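Local structure of guanylate kinase (Coxiella burnetii, 3TR0) at residues L23-V28 against I34-S39; L102-D105 against Q111-E114; I104-A109 against Y161-Y166. The protein catalyses phosphate transfer from ATP to GMP, giving GDP and ADP, and probably serves in recycling GMP. All coordinates share one frame; numbering follows the deposited sequence.

Contact 1: L23-V28 against I34-S39. With 5GP (guanosine-5'-monophosphate), chain D.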
loop_
_atom_site.group_PDB
_atom_site.type_symbol
_atom_site.label_atom_id
_atom_site.label_comp_id
_atom_site.label_asym_id
_atom_site.label_seq_id
_atom_site.Cartn_x
_atom_site.Cartn_y
_atom_site.Cartn_z
ATOM N N LEU A 23 9.915 16.224 4.473
ATOM C CA LEU A 23 9.601 14.938 3.849
ATOM C C LEU A 23 8.590 15.111 2.725
ATOM O O LEU A 23 8.771 14.588 1.626
ATOM C CB LEU A 23 9.038 13.957 4.875
ATOM C CG LEU A 23 9.989 13.361 5.912
ATOM C CD1 LEU A 23 9.203 12.521 6.905
ATOM C CD2 LEU A 23 11.056 12.530 5.229
ATOM N N VAL A 24 7.516 15.833 3.022
ATOM C CA VAL A 24 6.445 16.044 2.059
ATOM C C VAL A 24 6.937 16.789 0.819
ATOM O O VAL A 24 6.526 16.483 -0.299
ATOM C CB VAL A 24 5.256 16.788 2.697
ATOM C CG1 VAL A 24 4.233 17.153 1.643
ATOM C CG2 VAL A 24 4.614 15.922 3.773
ATOM N N ARG A 25 7.831 17.748 1.013
ATOM C CA ARG A 25 8.383 18.496 -0.118
ATOM C C ARG A 25 9.252 17.630 -1.029
ATOM O O ARG A 25 9.239 17.796 -2.251
ATOM C CB ARG A 25 9.142 19.732 0.363
ATOM C CG ARG A 25 8.219 20.819 0.879
ATOM C CD ARG A 25 8.979 22.023 1.407
ATOM N NE ARG A 25 8.063 23.085 1.815
ATOM C CZ ARG A 25 8.412 24.138 2.547
ATOM N NH1 ARG A 25 9.662 24.273 2.966
ATOM N NH2 ARG A 25 7.506 25.054 2.865
ATOM N N ALA A 26 9.997 16.702 -0.438
ATOM C CA ALA A 26 10.793 15.762 -1.220
ATOM C C ALA A 26 9.893 14.754 -1.928
ATOM O O ALA A 26 10.168 14.348 -3.055
ATOM C CB ALA A 26 11.793 15.046 -0.333
ATOM N N LEU A 27 8.821 14.347 -1.256
ATOM C CA LEU A 27 7.862 13.410 -1.831
ATOM C C LEU A 27 7.295 13.919 -3.152
ATOM O O LEU A 27 7.221 13.179 -4.136
ATOM C CB LEU A 27 6.720 13.151 -0.849
ATOM C CG LEU A 27 5.609 12.215 -1.328
ATOM C CD1 LEU A 27 6.164 10.844 -1.665
ATOM C CD2 LEU A 27 4.524 12.104 -0.278
ATOM N N VAL A 28 6.889 15.183 -3.177
ATOM C CA VAL A 28 6.268 15.737 -4.379
ATOM C C VAL A 28 7.274 15.922 -5.506
ATOM O O VAL A 28 6.896 16.020 -6.673
ATOM C CB VAL A 28 5.536 17.060 -4.101
ATOM C CG1 VAL A 28 4.452 16.844 -3.069
ATOM C CG2 VAL A 28 6.512 18.128 -3.646
ATOM N N ILE A 34 0.837 14.598 -8.127
ATOM C CA ILE A 34 0.476 14.787 -6.731
ATOM C C ILE A 34 0.933 16.170 -6.284
ATOM O O ILE A 34 2.054 16.587 -6.568
ATOM C CB ILE A 34 1.067 13.665 -5.832
ATOM C CG1 ILE A 34 0.548 13.780 -4.396
ATOM C CG2 ILE A 34 2.584 13.680 -5.870
ATOM C CD1 ILE A 34 0.831 12.545 -3.545
ATOM N N LYS A 35 0.045 16.895 -5.615
ATOM C CA LYS A 35 0.356 18.254 -5.188
ATOM C C LYS A 35 0.015 18.473 -3.723
ATOM O O LYS A 35 -0.871 17.816 -3.174
ATOM C CB LYS A 35 -0.377 19.265 -6.071
ATOM C CG LYS A 35 -0.159 19.021 -7.558
ATOM C CD LYS A 35 0.375 20.248 -8.274
ATOM C CE LYS A 35 -0.752 21.142 -8.760
ATOM N NZ LYS A 35 -0.249 22.218 -9.660
ATOM N N ILE A 36 0.727 19.402 -3.094
ATOM C CA ILE A 36 0.510 19.714 -1.692
ATOM C C ILE A 36 -0.473 20.859 -1.529
ATOM O O ILE A 36 -0.293 21.929 -2.112
ATOM C CB ILE A 36 1.825 20.120 -0.994
ATOM C CG1 ILE A 36 2.894 19.043 -1.183
ATOM C CG2 ILE A 36 1.579 20.372 0.480
ATOM C CD1 ILE A 36 4.278 19.482 -0.741
ATOM N N SER A 37 -1.514 20.638 -0.737
ATOM C CA SER A 37 -2.434 21.718 -0.400
ATOM C C SER A 37 -1.733 22.747 0.477
ATOM O O SER A 37 -1.174 22.405 1.520
ATOM C CB SER A 37 -3.668 21.174 0.317
ATOM O OG SER A 37 -4.507 22.224 0.762
ATOM N N ILE A 38 -1.758 24.005 0.044
ATOM C CA ILE A 38 -1.230 25.097 0.854
ATOM C C ILE A 38 -2.348 25.637 1.732
ATOM O O ILE A 38 -3.356 26.147 1.233
ATOM C CB ILE A 38 -0.661 26.233 -0.016
ATOM C CG1 ILE A 38 0.487 25.708 -0.881
ATOM C CG2 ILE A 38 -0.200 27.388 0.857
ATOM C CD1 ILE A 38 1.506 24.899 -0.105
ATOM N N SER A 39 -2.169 25.507 3.041
ATOM C CA SER A 39 -3.199 25.869 4.009
ATOM C C SER A 39 -3.290 27.366 4.264
ATOM O O SER A 39 -2.340 28.113 4.024
ATOM C CB SER A 39 -2.941 25.163 5.345
ATOM O OG SER A 39 -2.991 23.749 5.189
HETATM P P 5GP D . 3.046 25.347 12.099
HETATM O O1P 5GP D . 3.538 25.652 10.706
HETATM O O2P 5GP D . 2.413 26.462 12.889
HETATM O O3P 5GP D . 4.182 24.733 12.884
HETATM O "O5'" 5GP D . 2.056 24.103 12.046
HETATM C "C5'" 5GP D . 1.257 23.758 13.164
HETATM C "C4'" 5GP D . 0.500 22.481 12.919
HETATM O "O4'" 5GP D . -0.813 22.788 12.410
HETATM C "C3'" 5GP D . 1.088 21.561 11.862
HETATM O "O3'" 5GP D . 2.155 20.767 12.352
HETATM C "C2'" 5GP D . -0.115 20.745 11.403
HETATM O "O2'" 5GP D . -0.317 19.634 12.264
HETATM C "C1'" 5GP D . -1.274 21.726 11.612
HETATM N N9 5GP D . -1.785 22.275 10.344
HETATM C C8 5GP D . -1.153 23.002 9.413
HETATM N N7 5GP D . -2.038 23.301 8.427
HETATM C C5 5GP D . -3.228 22.748 8.763
HETATM C C6 5GP D . -4.488 22.700 8.177
HETATM O O6 5GP D . -4.711 23.257 7.074
HETATM N N1 5GP D . -5.474 22.048 8.806
HETATM C C2 5GP D . -5.273 21.438 9.982
HETATM N N2 5GP D . -6.278 20.780 10.607
HETATM N N3 5GP D . -4.064 21.465 10.571
HETATM C C4 5GP D . -3.046 22.117 9.975
#
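Ile36 lies against Val24 and Val28 across a beta-alpha-beta crossover of the P-loop kinase fold. Helix 20-30, which starts at the end of the P-loop that probably binds ATP, returns the chain to edge strand 34-36 of the parallel sheet. The short axes approach to 8.8 Å and run nearly antiparallel, at 151°. No hydrogen bond links the two segments, so the join is made by apolar side chains.

Ile36 carries most of this packing. Its CG1 is anti to its own carbonyl carbon (chi1 -55°), and the extended chain carries CD1 onward to the helix. Val24 and Val28 are one helical turn apart and both receive it through CG1. Val24 CG1 lies 3.3 Å from Ile36 CD1, with the two side chains inclined to each other. Val28 meets Ile36 nearly at right angles, and its CG1 comes to 3.3 Å from Ile36 CG1. Both carbon pairs are closer than usual van der Waals contact, so the fit is tight. Val28 CG2 makes a looser approach, 3.9 Å from Ile36 CD1.

Ile34 also points at the helix, and its side chain also touches Leu101 of strand 99-103 and Ile184 of helix 173-187. Ile34 O is 4.2 Å from Val28 CG1. At the margin, the backbone of Arg25 borders the tip of Ile36, while the guanidinium group leaves to form a salt bridge with Asp54.

Past the strand, the chain enters the GMP site at Ser39. Tyr55 and Arg43 also bind the nucleotide. The Ser39 hydroxyl sits beside its backbone N and donates to the guanine: Ser39 OG is 2.6 Å from O6 of GMP.

Contact 2: L102-D105 against Q111-E114. With 5GP (guanosine-5'-monophosphate), chain D.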
loop_
_atom_site.group_PDB
_atom_site.type_symbol
_atom_site.label_atom_id
_atom_site.label_comp_id
_atom_site.label_asym_id
_atom_site.label_seq_id
_atom_site.Cartn_x
_atom_site.Cartn_y
_atom_site.Cartn_z
ATOM N N LEU A 102 -2.319 16.407 2.175
ATOM C CA LEU A 102 -2.802 17.315 3.209
ATOM C C LEU A 102 -1.927 17.196 4.451
ATOM O O LEU A 102 -1.953 16.179 5.147
ATOM C CB LEU A 102 -4.260 17.007 3.561
ATOM C CG LEU A 102 -5.288 17.087 2.422
ATOM C CD1 LEU A 102 -6.646 16.573 2.882
ATOM C CD2 LEU A 102 -5.396 18.502 1.912
ATOM N N GLU A 103 -1.138 18.231 4.718
ATOM C CA GLU A 103 -0.325 18.263 5.925
ATOM C C GLU A 103 -1.155 18.915 7.011
ATOM O O GLU A 103 -1.133 20.136 7.162
ATOM C CB GLU A 103 0.942 19.081 5.699
ATOM C CG GLU A 103 1.855 18.554 4.618
ATOM C CD GLU A 103 3.060 19.453 4.405
ATOM O OE1 GLU A 103 2.875 20.595 3.934
ATOM O OE2 GLU A 103 4.188 19.023 4.721
ATOM N N ILE A 104 -1.909 18.105 7.744
ATOM C CA ILE A 104 -2.859 18.619 8.720
ATOM C C ILE A 104 -2.757 17.842 10.024
ATOM O O ILE A 104 -2.180 16.759 10.053
ATOM C CB ILE A 104 -4.301 18.550 8.187
ATOM C CG1 ILE A 104 -4.670 17.113 7.818
ATOM C CG2 ILE A 104 -4.465 19.457 6.968
ATOM C CD1 ILE A 104 -6.075 16.961 7.264
ATOM N N ASP A 105 -3.310 18.394 11.103
ATOM C CA ASP A 105 -3.195 17.753 12.410
ATOM C C ASP A 105 -4.240 16.660 12.572
ATOM O O ASP A 105 -4.999 16.377 11.643
ATOM C CB ASP A 105 -3.295 18.771 13.555
ATOM C CG ASP A 105 -4.727 19.129 13.906
ATOM O OD1 ASP A 105 -5.569 19.184 12.996
ATOM O OD2 ASP A 105 -5.012 19.360 15.103
ATOM N N GLN A 111 -11.766 15.002 10.327
ATOM C CA GLN A 111 -12.741 15.654 9.455
ATOM C C GLN A 111 -12.671 15.110 8.035
ATOM O O GLN A 111 -13.695 14.804 7.423
ATOM C CB GLN A 111 -12.521 17.167 9.435
ATOM C CG GLN A 111 -12.819 17.853 10.754
ATOM C CD GLN A 111 -12.414 19.309 10.743
ATOM O OE1 GLN A 111 -12.849 20.079 9.886
ATOM N NE2 GLN A 111 -11.565 19.691 11.686
ATOM N N ILE A 112 -11.454 14.994 7.514
ATOM C CA ILE A 112 -11.253 14.505 6.156
ATOM C C ILE A 112 -11.725 13.057 5.997
ATOM O O ILE A 112 -12.362 12.713 5.001
ATOM C CB ILE A 112 -9.780 14.629 5.729
ATOM C CG1 ILE A 112 -9.349 16.096 5.738
ATOM C CG2 ILE A 112 -9.578 14.034 4.345
ATOM C CD1 ILE A 112 -10.113 16.961 4.753
ATOM N N ARG A 113 -11.421 12.213 6.979
ATOM C CA ARG A 113 -11.852 10.813 6.930
ATOM C C ARG A 113 -13.367 10.693 6.812
ATOM O O ARG A 113 -13.876 9.834 6.091
ATOM C CB ARG A 113 -11.359 10.027 8.146
ATOM C CG ARG A 113 -9.869 9.757 8.147
ATOM C CD ARG A 113 -9.467 8.785 9.249
ATOM N NE ARG A 113 -8.039 8.885 9.527
ATOM C CZ ARG A 113 -7.527 9.562 10.548
ATOM N NH1 ARG A 113 -8.334 10.177 11.405
ATOM N NH2 ARG A 113 -6.213 9.617 10.719
ATOM N N GLU A 114 -14.084 11.551 7.529
ATOM C CA GLU A 114 -15.540 11.584 7.453
ATOM C C GLU A 114 -15.994 12.031 6.070
ATOM O O GLU A 114 -16.876 11.426 5.461
ATOM C CB GLU A 114 -16.104 12.540 8.507
ATOM C CG GLU A 114 -15.969 12.055 9.939
ATOM C CD GLU A 114 -17.221 11.361 10.437
ATOM O OE1 GLU A 114 -18.322 11.704 9.956
ATOM O OE2 GLU A 114 -17.107 10.471 11.307
HETATM P P 5GP D . 3.046 25.347 12.099
HETATM O O1P 5GP D . 3.538 25.652 10.706
HETATM O O2P 5GP D . 2.413 26.462 12.889
HETATM O O3P 5GP D . 4.182 24.733 12.884
HETATM O "O5'" 5GP D . 2.056 24.103 12.046
HETATM C "C5'" 5GP D . 1.257 23.758 13.164
HETATM C "C4'" 5GP D . 0.500 22.481 12.919
HETATM O "O4'" 5GP D . -0.813 22.788 12.410
HETATM C "C3'" 5GP D . 1.088 21.561 11.862
HETATM O "O3'" 5GP D . 2.155 20.767 12.352
HETATM C "C2'" 5GP D . -0.115 20.745 11.403
HETATM O "O2'" 5GP D . -0.317 19.634 12.264
HETATM C "C1'" 5GP D . -1.274 21.726 11.612
HETATM N N9 5GP D . -1.785 22.275 10.344
HETATM C C8 5GP D . -1.153 23.002 9.413
HETATM N N7 5GP D . -2.038 23.301 8.427
HETATM C C5 5GP D . -3.228 22.748 8.763
HETATM C C6 5GP D . -4.488 22.700 8.177
HETATM O O6 5GP D . -4.711 23.257 7.074
HETATM N N1 5GP D . -5.474 22.048 8.806
HETATM C C2 5GP D . -5.273 21.438 9.982
HETATM N N2 5GP D . -6.278 20.780 10.607
HETATM N N3 5GP D . -4.064 21.465 10.571
HETATM C C4 5GP D . -3.046 22.117 9.975
#
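Ile104 and Leu102 meet Ile112 in the opening half of a beta-alpha-beta unit of the P-loop kinase fold, made of strand 99-103, helix 106-115 and the parallel strand 120-125. Strand 99-103 leads through Ile104 and Asp105 into the helix, which packs back over the sheet. The contact is buried and apolar, with no hydrogen bond between the segments.

Ile104 joins the nucleotide to this core. Its CB is 3.5 Å from C2 of the guanine. CG2 reaches under the flat of the base and lies 3.3 Å from N1. CG1 takes the branch between the backbone N and the carbonyl carbon (chi1 58°), and this turns it away from GMP. The extended second torsion then sends CD1 to the helix, where it lies 3.7 Å from Ile112 CG1. One branch of the side chain therefore supports the base and the other packs in the core.

Ile112 takes a second neighbour from the strand. Leu102 CD1 meets Ile112 CD1 tip to tip at 4.0 Å. It is equally near Ile112 CG1, so this methyl meets the last two carbons of the isoleucine chain. Leu9 and Ile11 of strand 9-13 also touch Ile112, as the helix packs over that neighbouring strand. Glu74, which hydrogen-bonds GMP, borders both Ile104 and Ile112. The hydrophobic packing thus runs directly into the wall of the nucleotide pocket.

Asp105 follows Ile104 and stands at the N-cap of helix 106-115. It accepts from the amino group of the guanine. Its CB also passes 3.4 Å from the ribose O2'. N2 of GMP donates to Asp105 OD1 at 3.0 Å, and the bond is nearly straight, with an N-H...O angle of 168°.

Contact 3: I104-A109 against Y161-Y166. With 5GP (guanosine-5'-monophosphate), chain D.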
loop_
_atom_site.group_PDB
_atom_site.type_symbol
_atom_site.label_atom_id
_atom_site.label_comp_id
_atom_site.label_asym_id
_atom_site.label_seq_id
_atom_site.Cartn_x
_atom_site.Cartn_y
_atom_site.Cartn_z
ATOM N N ILE A 104 -1.909 18.105 7.744
ATOM C CA ILE A 104 -2.859 18.619 8.720
ATOM C C ILE A 104 -2.757 17.842 10.024
ATOM O O ILE A 104 -2.180 16.759 10.053
ATOM C CB ILE A 104 -4.301 18.550 8.187
ATOM C CG1 ILE A 104 -4.670 17.113 7.818
ATOM C CG2 ILE A 104 -4.465 19.457 6.968
ATOM C CD1 ILE A 104 -6.075 16.961 7.264
ATOM N N ASP A 105 -3.310 18.394 11.103
ATOM C CA ASP A 105 -3.195 17.753 12.410
ATOM C C ASP A 105 -4.240 16.660 12.572
ATOM O O ASP A 105 -4.999 16.377 11.643
ATOM C CB ASP A 105 -3.295 18.771 13.555
ATOM C CG ASP A 105 -4.727 19.129 13.906
ATOM O OD1 ASP A 105 -5.569 19.184 12.996
ATOM O OD2 ASP A 105 -5.012 19.360 15.103
ATOM N N TRP A 106 -4.276 16.045 13.749
ATOM C CA TRP A 106 -5.171 14.908 13.976
ATOM C C TRP A 106 -6.644 15.301 13.918
ATOM O O TRP A 106 -7.487 14.498 13.511
ATOM C CB TRP A 106 -4.846 14.190 15.294
ATOM C CG TRP A 106 -5.121 15.002 16.534
ATOM C CD1 TRP A 106 -4.223 15.739 17.249
ATOM C CD2 TRP A 106 -6.380 15.144 17.204
ATOM N NE1 TRP A 106 -4.845 16.338 18.321
ATOM C CE2 TRP A 106 -6.170 15.990 18.314
ATOM C CE3 TRP A 106 -7.666 14.645 16.972
ATOM C CZ2 TRP A 106 -7.195 16.340 19.189
ATOM C CZ3 TRP A 106 -8.683 14.999 17.842
ATOM C CH2 TRP A 106 -8.441 15.837 18.936
ATOM N N GLN A 107 -6.951 16.533 14.322
ATOM C CA GLN A 107 -8.320 17.036 14.267
ATOM C C GLN A 107 -8.782 17.156 12.826
ATOM O O GLN A 107 -9.890 16.755 12.484
ATOM C CB GLN A 107 -8.425 18.404 14.940
ATOM C CG GLN A 107 -7.965 18.429 16.384
ATOM C CD GLN A 107 -7.984 19.826 16.965
ATOM O OE1 GLN A 107 -8.936 20.215 17.637
ATOM N NE2 GLN A 107 -6.931 20.590 16.706
ATOM N N GLY A 108 -7.931 17.730 11.984
ATOM C CA GLY A 108 -8.242 17.851 10.573
ATOM C C GLY A 108 -8.388 16.489 9.919
ATOM O O GLY A 108 -9.260 16.284 9.071
ATOM N N ALA A 109 -7.533 15.552 10.319
ATOM C CA ALA A 109 -7.582 14.194 9.783
ATOM C C ALA A 109 -8.951 13.561 10.013
ATOM O O ALA A 109 -9.535 12.980 9.098
ATOM C CB ALA A 109 -6.492 13.338 10.407
ATOM N N TYR A 161 -1.918 8.463 17.162
ATOM C CA TYR A 161 -1.350 7.706 16.045
ATOM C C TYR A 161 -2.216 6.511 15.653
ATOM O O TYR A 161 -2.145 6.033 14.525
ATOM C CB TYR A 161 0.065 7.226 16.367
ATOM C CG TYR A 161 0.099 5.987 17.242
ATOM C CD1 TYR A 161 0.149 6.094 18.623
ATOM C CD2 TYR A 161 0.063 4.712 16.683
ATOM C CE1 TYR A 161 0.174 4.969 19.429
ATOM C CE2 TYR A 161 0.085 3.578 17.485
ATOM C CZ TYR A 161 0.139 3.717 18.858
ATOM O OH TYR A 161 0.165 2.607 19.673
ATOM N N LYS A 162 -3.031 6.036 16.591
ATOM C CA LYS A 162 -3.883 4.871 16.355
ATOM C C LYS A 162 -4.997 5.124 15.342
ATOM O O LYS A 162 -5.655 4.190 14.890
ATOM C CB LYS A 162 -4.500 4.388 17.666
ATOM C CG LYS A 162 -3.499 3.840 18.661
ATOM C CD LYS A 162 -4.178 3.519 19.980
ATOM C CE LYS A 162 -3.192 2.959 20.984
ATOM N NZ LYS A 162 -2.664 1.632 20.561
ATOM N N GLU A 163 -5.215 6.387 14.999
ATOM C CA GLU A 163 -6.275 6.752 14.070
ATOM C C GLU A 163 -5.792 6.721 12.621
ATOM O O GLU A 163 -6.566 6.959 11.692
ATOM C CB GLU A 163 -6.828 8.134 14.433
ATOM C CG GLU A 163 -7.406 8.177 15.842
ATOM C CD GLU A 163 -7.688 9.575 16.337
ATOM O OE1 GLU A 163 -7.853 10.491 15.506
ATOM O OE2 GLU A 163 -7.744 9.758 17.571
ATOM N N PHE A 164 -4.516 6.408 12.434
ATOM C CA PHE A 164 -3.890 6.520 11.118
ATOM C C PHE A 164 -3.669 5.163 10.464
ATOM O O PHE A 164 -3.536 4.157 11.151
ATOM C CB PHE A 164 -2.585 7.312 11.223
ATOM C CG PHE A 164 -2.806 8.765 11.510
ATOM C CD1 PHE A 164 -3.176 9.178 12.777
ATOM C CD2 PHE A 164 -2.687 9.711 10.508
ATOM C CE1 PHE A 164 -3.416 10.511 13.044
ATOM C CE2 PHE A 164 -2.927 11.050 10.772
ATOM C CZ PHE A 164 -3.288 11.447 12.043
ATOM N N ASP A 165 -3.635 5.148 9.135
ATOM C CA ASP A 165 -3.490 3.899 8.383
ATOM C C ASP A 165 -2.060 3.364 8.368
ATOM O O ASP A 165 -1.840 2.154 8.359
ATOM C CB ASP A 165 -3.969 4.096 6.942
ATOM C CG ASP A 165 -5.416 4.528 6.864
ATOM O OD1 ASP A 165 -6.280 3.837 7.436
ATOM O OD2 ASP A 165 -5.689 5.565 6.235
ATOM N N TYR A 166 -1.091 4.271 8.337
ATOM C CA TYR A 166 0.315 3.905 8.225
ATOM C C TYR A 166 1.126 4.684 9.233
ATOM O O TYR A 166 0.773 5.817 9.570
ATOM C CB TYR A 166 0.838 4.243 6.826
ATOM C CG TYR A 166 0.137 3.483 5.722
ATOM C CD1 TYR A 166 0.531 2.194 5.381
ATOM C CD2 TYR A 166 -0.919 4.049 5.033
ATOM C CE1 TYR A 166 -0.120 1.488 4.370
ATOM C CE2 TYR A 166 -1.574 3.358 4.026
ATOM C CZ TYR A 166 -1.171 2.082 3.700
ATOM O OH TYR A 166 -1.826 1.403 2.696
HETATM P P 5GP D . 3.046 25.347 12.099
HETATM O O1P 5GP D . 3.538 25.652 10.706
HETATM O O2P 5GP D . 2.413 26.462 12.889
HETATM O O3P 5GP D . 4.182 24.733 12.884
HETATM O "O5'" 5GP D . 2.056 24.103 12.046
HETATM C "C5'" 5GP D . 1.257 23.758 13.164
HETATM C "C4'" 5GP D . 0.500 22.481 12.919
HETATM O "O4'" 5GP D . -0.813 22.788 12.410
HETATM C "C3'" 5GP D . 1.088 21.561 11.862
HETATM O "O3'" 5GP D . 2.155 20.767 12.352
HETATM C "C2'" 5GP D . -0.115 20.745 11.403
HETATM O "O2'" 5GP D . -0.317 19.634 12.264
HETATM C "C1'" 5GP D . -1.274 21.726 11.612
HETATM N N9 5GP D . -1.785 22.275 10.344
HETATM C C8 5GP D . -1.153 23.002 9.413
HETATM N N7 5GP D . -2.038 23.301 8.427
HETATM C C5 5GP D . -3.228 22.748 8.763
HETATM C C6 5GP D . -4.488 22.700 8.177
HETATM O O6 5GP D . -4.711 23.257 7.074
HETATM N N1 5GP D . -5.474 22.048 8.806
HETATM C C2 5GP D . -5.273 21.438 9.982
HETATM N N2 5GP D . -6.278 20.780 10.607
HETATM N N3 5GP D . -4.064 21.465 10.571
HETATM C C4 5GP D . -3.046 22.117 9.975
HETATM O O HOH W 1 -6.925 11.791 13.286
#
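The start of helix 106-115 and the 161-166 loop face each other with Trp106 and Glu163 CA atoms 8.2 Å apart, and a 3-10 turn at 161-163 leads into Phe164.

Phe164 makes the apolar part of the contact. Phe164 CZ lies 4.1 Å from Ala109 CB. At the edge of the ring, near its plane, Trp106 CA is 4.4 Å from Phe164 CZ. Around the ring, Phe123 packs edge-to-face and Arg113 makes a cation-pi contact.

Glu163 reaches the helix through a water. This water donates to Trp106 O at 2.8 Å and to Glu163 OE1 at 2.7 Å. Glu163 OE2 is held by His160 and by a salt bridge to Arg110. Lys162 and Tyr161 on the same loop bond Glu195 of the second subunit.

Asp105 is the N-cap of this helix. Its capping bond runs from Gly108 N to Asp105 OD1 at 3.0 Å, from above the carboxylate plane. Gln107 NE2 donates to the syn lone pair of Asp105 OD2 at 2.8 Å. Gln107 CG covers the centre of one Trp106 ring face.

With no direct hydrogen bond across the contact, apolar packing and a water bridge join loop to helix. Asp105 OD1 accepts from both Gly108 N and N2 of GMP, and OD2 from Gln107 NE2, so the carboxylate is probably held in place for the guanine.

From the N terminus, contact 1 comes first. It closes the short loop between helix 20-30 and strand 34-36, and it is in series with the other two. Contact 2 closes a second short turn, from strand 99-103 into helix 106-115. Contact 3 opens from the same stretch but spans about fifty residues to reach the loop before strand 166-169. Contacts 1 and 2 meet where strands 34-36 and 99-103 are neighbours, with Val24 and Ile36 touching Glu103. Arg113 connects contacts 2 and 3 by reaching Glu163 and Phe164. All three hold residues of the GMP pocket: Ser39 in contact 1, Glu103 in contact 2, Ile104 and Asp105 in contacts 2 and 3, Gly108 in contact 3.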